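BSU-2 beta-lactamase (Bacillus subtilis, PDB 6W5E) is a class D beta-lactamase that probably hydrolyses the beta-lactam ring of penicillin-like antibiotics. Local coordinates at residues Thr217-Val228 and Phe240-Ala251. Residues are numbered along the deposited sequence; the frame is centred on the assembly and turned at random.
Sequences TRLTDMGLGWFV and FVTNVDDSGTKA
With CG of Trp-226 turned away from its own carbonyl carbon (chi1 -66°) and CG of Asn-243 trans to its backbone N (chi1 163°), the asparagine's ND2 stands over one face of the indole, near its centre and 3.5 Å from CE2. The amide is steeply inclined to the ring, its plane at 58°, and CB adds a CH-pi contact to the six-membered ring. At the indole's edge, in its plane, CG1 of Val-241 meets CZ3. Asn-243 OD1 accepts from Arg-67 NE and Gln-72 NE2, which should help hold the amide's turn; Trp-226 NE1 donates to Thr-73 O.

The backbone pairing that carries these side chains illustrates an antiparallel hairpin: Gly-225 with Val-244 and Phe-227 with Thr-242 each exchange two hydrogen bonds. On the other face of the sheet, Phe-227 CE2 lies 3.5 Å from Phe-240 CE1, the rings nearly parallel but slid apart with little overlap. Ala-251 CB rests against the backbone, 3.5 Å from Trp-226 C. Gly-248 N, in the first turn of its helix, donates to Thr-217 OG1 (2.9 Å), which also hydrogen-bonds a malonate ion, probably from the crystallisation liquor.

Strands 225-233 and 236-244 are the central pair of the six-stranded antiparallel sheet. Strand 48-54 flanks 236-244; strand 209-217 flanks 225-233 and carries the KTG motif (Lys-214 to Gly-216) of serine beta-lactamases, placing the contact beside the probable active site. Helix 172-184 packs against the Trp-226 face, helix 248-261 against the Phe-227 face.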
loop_
_atom_site.group_PDB
_atom_site.type_symbol
_atom_site.label_atom_id
_atom_site.label_comp_id
_atom_site.label_asym_id
_atom_site.label_seq_id
_atom_site.Cartn_x
_atom_site.Cartn_y
_atom_site.Cartn_z
ATOM N N THR A 217 0.865 -8.286 -4.850
ATOM C CA THR A 217 1.266 -9.674 -5.049
ATOM C C THR A 217 2.187 -9.741 -6.253
ATOM O O THR A 217 1.954 -9.067 -7.258
ATOM C CB THR A 217 0.056 -10.579 -5.344
ATOM O OG1 THR A 217 -0.949 -10.415 -4.340
ATOM C CG2 THR A 217 0.459 -12.054 -5.434
ATOM N N ARG A 218 3.238 -10.543 -6.155
ATOM C CA ARG A 218 3.987 -10.927 -7.343
ATOM C C ARG A 218 3.173 -12.012 -8.034
ATOM O O ARG A 218 3.141 -13.165 -7.595
ATOM C CB ARG A 218 5.385 -11.410 -6.982
ATOM C CG ARG A 218 6.244 -11.663 -8.198
ATOM C CD ARG A 218 7.671 -11.914 -7.803
ATOM N NE ARG A 218 7.805 -13.204 -7.144
ATOM C CZ ARG A 218 8.683 -13.454 -6.181
ATOM N NH1 ARG A 218 8.741 -14.656 -5.636
ATOM N NH2 ARG A 218 9.505 -12.499 -5.769
ATOM N N LEU A 219 2.478 -11.628 -9.102
ATOM C CA LEU A 219 1.525 -12.512 -9.755
ATOM C C LEU A 219 2.196 -13.584 -10.595
ATOM O O LEU A 219 1.522 -14.535 -11.003
ATOM C CB LEU A 219 0.566 -11.691 -10.623
ATOM C CG LEU A 219 -0.275 -10.662 -9.862
ATOM C CD1 LEU A 219 -1.034 -9.758 -10.824
ATOM C CD2 LEU A 219 -1.232 -11.353 -8.898
ATOM N N THR A 220 3.497 -13.455 -10.862
ATOM C CA THR A 220 4.189 -14.471 -11.649
ATOM C C THR A 220 4.132 -15.831 -10.967
ATOM O O THR A 220 4.016 -16.863 -11.637
ATOM C CB THR A 220 5.637 -14.043 -11.898
ATOM O OG1 THR A 220 6.299 -13.813 -10.647
ATOM C CG2 THR A 220 5.682 -12.761 -12.730
ATOM N N ASP A 221 4.202 -15.851 -9.629
ATOM C CA ASP A 221 4.229 -17.109 -8.893
ATOM C C ASP A 221 3.518 -17.031 -7.546
ATOM O O ASP A 221 3.623 -17.984 -6.763
ATOM C CB ASP A 221 5.670 -17.553 -8.664
ATOM C CG ASP A 221 6.456 -16.575 -7.808
ATOM O OD1 ASP A 221 5.941 -15.479 -7.482
ATOM O OD2 ASP A 221 7.602 -16.901 -7.452
ATOM N N MET A 222 2.836 -15.927 -7.238
ATOM C CA MET A 222 2.148 -15.740 -5.961
ATOM C C MET A 222 3.096 -15.869 -4.771
ATOM O O MET A 222 2.694 -16.281 -3.683
ATOM C CB MET A 222 0.935 -16.669 -5.813
ATOM C CG MET A 222 0.014 -16.688 -7.019
ATOM S SD MET A 222 -0.809 -15.104 -7.228
ATOM C CE MET A 222 -1.862 -15.071 -5.784
ATOM N N GLY A 223 4.360 -15.514 -4.967
ATOM C CA GLY A 223 5.389 -15.782 -3.985
ATOM C C GLY A 223 5.791 -14.616 -3.121
ATOM O O GLY A 223 6.641 -14.780 -2.238
ATOM N N LEU A 224 5.230 -13.436 -3.364
ATOM C CA LEU A 224 5.526 -12.246 -2.585
ATOM C C LEU A 224 4.216 -11.501 -2.406
ATOM O O LEU A 224 3.470 -11.319 -3.372
ATOM C CB LEU A 224 6.513 -11.354 -3.344
ATOM C CG LEU A 224 6.797 -9.979 -2.753
ATOM C CD1 LEU A 224 7.397 -10.105 -1.365
ATOM C CD2 LEU A 224 7.729 -9.221 -3.685
ATOM N N GLY A 225 3.931 -11.084 -1.183
ATOM C CA GLY A 225 2.647 -10.477 -0.876
ATOM C C GLY A 225 2.788 -9.363 0.139
ATOM O O GLY A 225 3.621 -9.423 1.050
ATOM N N TRP A 226 1.943 -8.346 -0.021
ATOM C CA TRP A 226 1.933 -7.193 0.862
ATOM C C TRP A 226 0.497 -6.813 1.200
ATOM O O TRP A 226 -0.410 -6.966 0.380
ATOM C CB TRP A 226 2.468 -5.958 0.151
ATOM C CG TRP A 226 3.899 -5.899 -0.288
ATOM C CD1 TRP A 226 4.406 -6.292 -1.496
ATOM C CD2 TRP A 226 4.984 -5.284 0.422
ATOM N NE1 TRP A 226 5.751 -5.996 -1.563
ATOM C CE2 TRP A 226 6.130 -5.378 -0.397
ATOM C CE3 TRP A 226 5.099 -4.674 1.679
ATOM C CZ2 TRP A 226 7.370 -4.878 -0.006
ATOM C CZ3 TRP A 226 6.333 -4.177 2.070
ATOM C CH2 TRP A 226 7.454 -4.292 1.234
ATOM N N PHE A 227 0.310 -6.245 2.393
ATOM C CA PHE A 227 -0.885 -5.466 2.704
ATOM C C PHE A 227 -0.435 -4.326 3.604
ATOM O O PHE A 227 0.116 -4.563 4.684
ATOM C CB PHE A 227 -1.981 -6.310 3.366
ATOM C CG PHE A 227 -3.275 -5.564 3.589
ATOM C CD1 PHE A 227 -3.998 -5.046 2.512
ATOM C CD2 PHE A 227 -3.770 -5.375 4.870
ATOM C CE1 PHE A 227 -5.188 -4.364 2.719
ATOM C CE2 PHE A 227 -4.963 -4.695 5.076
ATOM C CZ PHE A 227 -5.669 -4.192 4.005
ATOM N N VAL A 228 -0.614 -3.090 3.141
ATOM C CA VAL A 228 -0.079 -1.919 3.819
ATOM C C VAL A 228 -1.173 -0.875 3.946
ATOM O O VAL A 228 -2.063 -0.782 3.096
ATOM C CB VAL A 228 1.162 -1.355 3.078
ATOM C CG1 VAL A 228 2.184 -2.472 2.822
ATOM C CG2 VAL A 228 0.781 -0.686 1.764
ATOM N N PHE A 240 0.102 0.168 9.493
ATOM C CA PHE A 240 0.554 -1.220 9.439
ATOM C C PHE A 240 1.198 -1.558 8.100
ATOM O O PHE A 240 0.849 -1.001 7.048
ATOM C CB PHE A 240 -0.588 -2.217 9.731
ATOM C CG PHE A 240 -1.735 -2.098 8.772
ATOM C CD1 PHE A 240 -1.676 -2.695 7.518
ATOM C CD2 PHE A 240 -2.873 -1.384 9.118
ATOM C CE1 PHE A 240 -2.719 -2.555 6.609
ATOM C CE2 PHE A 240 -3.925 -1.258 8.220
ATOM C CZ PHE A 240 -3.844 -1.847 6.968
ATOM N N VAL A 241 2.125 -2.516 8.154
ATOM C CA VAL A 241 2.720 -3.127 6.973
ATOM C C VAL A 241 2.871 -4.613 7.244
ATOM O O VAL A 241 3.484 -5.011 8.241
ATOM C CB VAL A 241 4.102 -2.518 6.661
ATOM C CG1 VAL A 241 4.856 -3.358 5.637
ATOM C CG2 VAL A 241 3.950 -1.098 6.141
ATOM N N THR A 242 2.331 -5.433 6.349
ATOM C CA THR A 242 2.518 -6.876 6.371
ATOM C C THR A 242 3.139 -7.311 5.055
ATOM O O THR A 242 2.729 -6.848 3.986
ATOM C CB THR A 242 1.182 -7.580 6.570
ATOM O OG1 THR A 242 0.597 -7.103 7.782
ATOM C CG2 THR A 242 1.365 -9.098 6.653
ATOM N N ASN A 243 4.143 -8.184 5.137
ATOM C CA ASN A 243 4.844 -8.658 3.952
ATOM C C ASN A 243 5.165 -10.133 4.153
ATOM O O ASN A 243 5.614 -10.522 5.235
ATOM C CB ASN A 243 6.125 -7.831 3.746
ATOM C CG ASN A 243 7.112 -8.488 2.819
ATOM O OD1 ASN A 243 8.001 -9.209 3.267
ATOM N ND2 ASN A 243 6.975 -8.239 1.520
ATOM N N VAL A 244 4.910 -10.955 3.126
ATOM C CA VAL A 244 4.974 -12.410 3.248
ATOM C C VAL A 244 5.509 -13.030 1.959
ATOM O O VAL A 244 5.415 -12.451 0.871
ATOM C CB VAL A 244 3.594 -13.041 3.589
ATOM C CG1 VAL A 244 3.127 -12.647 4.980
ATOM C CG2 VAL A 244 2.553 -12.662 2.535
ATOM N N ASP A 245 6.038 -14.251 2.092
ATOM C CA ASP A 245 6.386 -15.091 0.949
ATOM C C ASP A 245 5.163 -15.871 0.471
ATOM O O ASP A 245 5.195 -17.102 0.366
ATOM C CB ASP A 245 7.570 -16.017 1.299
ATOM C CG ASP A 245 7.180 -17.177 2.220
ATOM O OD1 ASP A 245 6.312 -16.988 3.095
ATOM O OD2 ASP A 245 7.754 -18.286 2.071
ATOM N N ASP A 246 4.085 -15.154 0.163
ATOM C CA ASP A 246 2.774 -15.715 -0.149
ATOM C C ASP A 246 2.005 -14.600 -0.847
ATOM O O ASP A 246 2.579 -13.562 -1.183
ATOM C CB ASP A 246 2.100 -16.194 1.143
ATOM C CG ASP A 246 1.102 -17.324 0.928
ATOM O OD1 ASP A 246 0.459 -17.395 -0.138
ATOM O OD2 ASP A 246 0.941 -18.149 1.853
ATOM N N SER A 247 0.706 -14.784 -1.041
ATOM C CA SER A 247 -0.045 -13.810 -1.819
ATOM C C SER A 247 -0.403 -12.578 -0.987
ATOM O O SER A 247 -0.349 -12.578 0.246
ATOM C CB SER A 247 -1.339 -14.429 -2.337
ATOM O OG SER A 247 -2.195 -14.708 -1.243
ATOM N N GLY A 248 -0.797 -11.512 -1.691
ATOM C CA GLY A 248 -1.320 -10.336 -1.015
ATOM C C GLY A 248 -2.595 -10.620 -0.248
ATOM O O GLY A 248 -2.854 -9.995 0.784
ATOM N N THR A 249 -3.403 -11.570 -0.730
ATOM C CA THR A 249 -4.585 -11.991 0.017
ATOM C C THR A 249 -4.191 -12.579 1.363
ATOM O O THR A 249 -4.809 -12.271 2.390
ATOM C CB THR A 249 -5.384 -13.001 -0.806
ATOM O OG1 THR A 249 -5.907 -12.343 -1.963
ATOM C CG2 THR A 249 -6.530 -13.577 0.010
ATOM N N LYS A 250 -3.151 -13.417 1.375
ATOM C CA LYS A 250 -2.650 -13.951 2.638
ATOM C C LYS A 250 -2.186 -12.828 3.558
ATOM O O LYS A 250 -2.499 -12.822 4.755
ATOM C CB LYS A 250 -1.517 -14.947 2.380
ATOM C CG LYS A 250 -0.913 -15.541 3.651
ATOM C CD LYS A 250 -1.910 -16.393 4.425
ATOM C CE LYS A 250 -1.200 -17.264 5.452
ATOM N NZ LYS A 250 -2.133 -18.149 6.194
ATOM N N ALA A 251 -1.427 -11.866 3.018
ATOM C CA ALA A 251 -0.982 -10.738 3.830
ATOM C C ALA A 251 -2.168 -9.978 4.409
ATOM O O ALA A 251 -2.154 -9.585 5.582
ATOM C CB ALA A 251 -0.112 -9.810 2.983
HETATM O O HOH W 1 -3.511 -12.066 -3.736
HETATM O O HOH W 2 0.789 -18.048 -2.710
#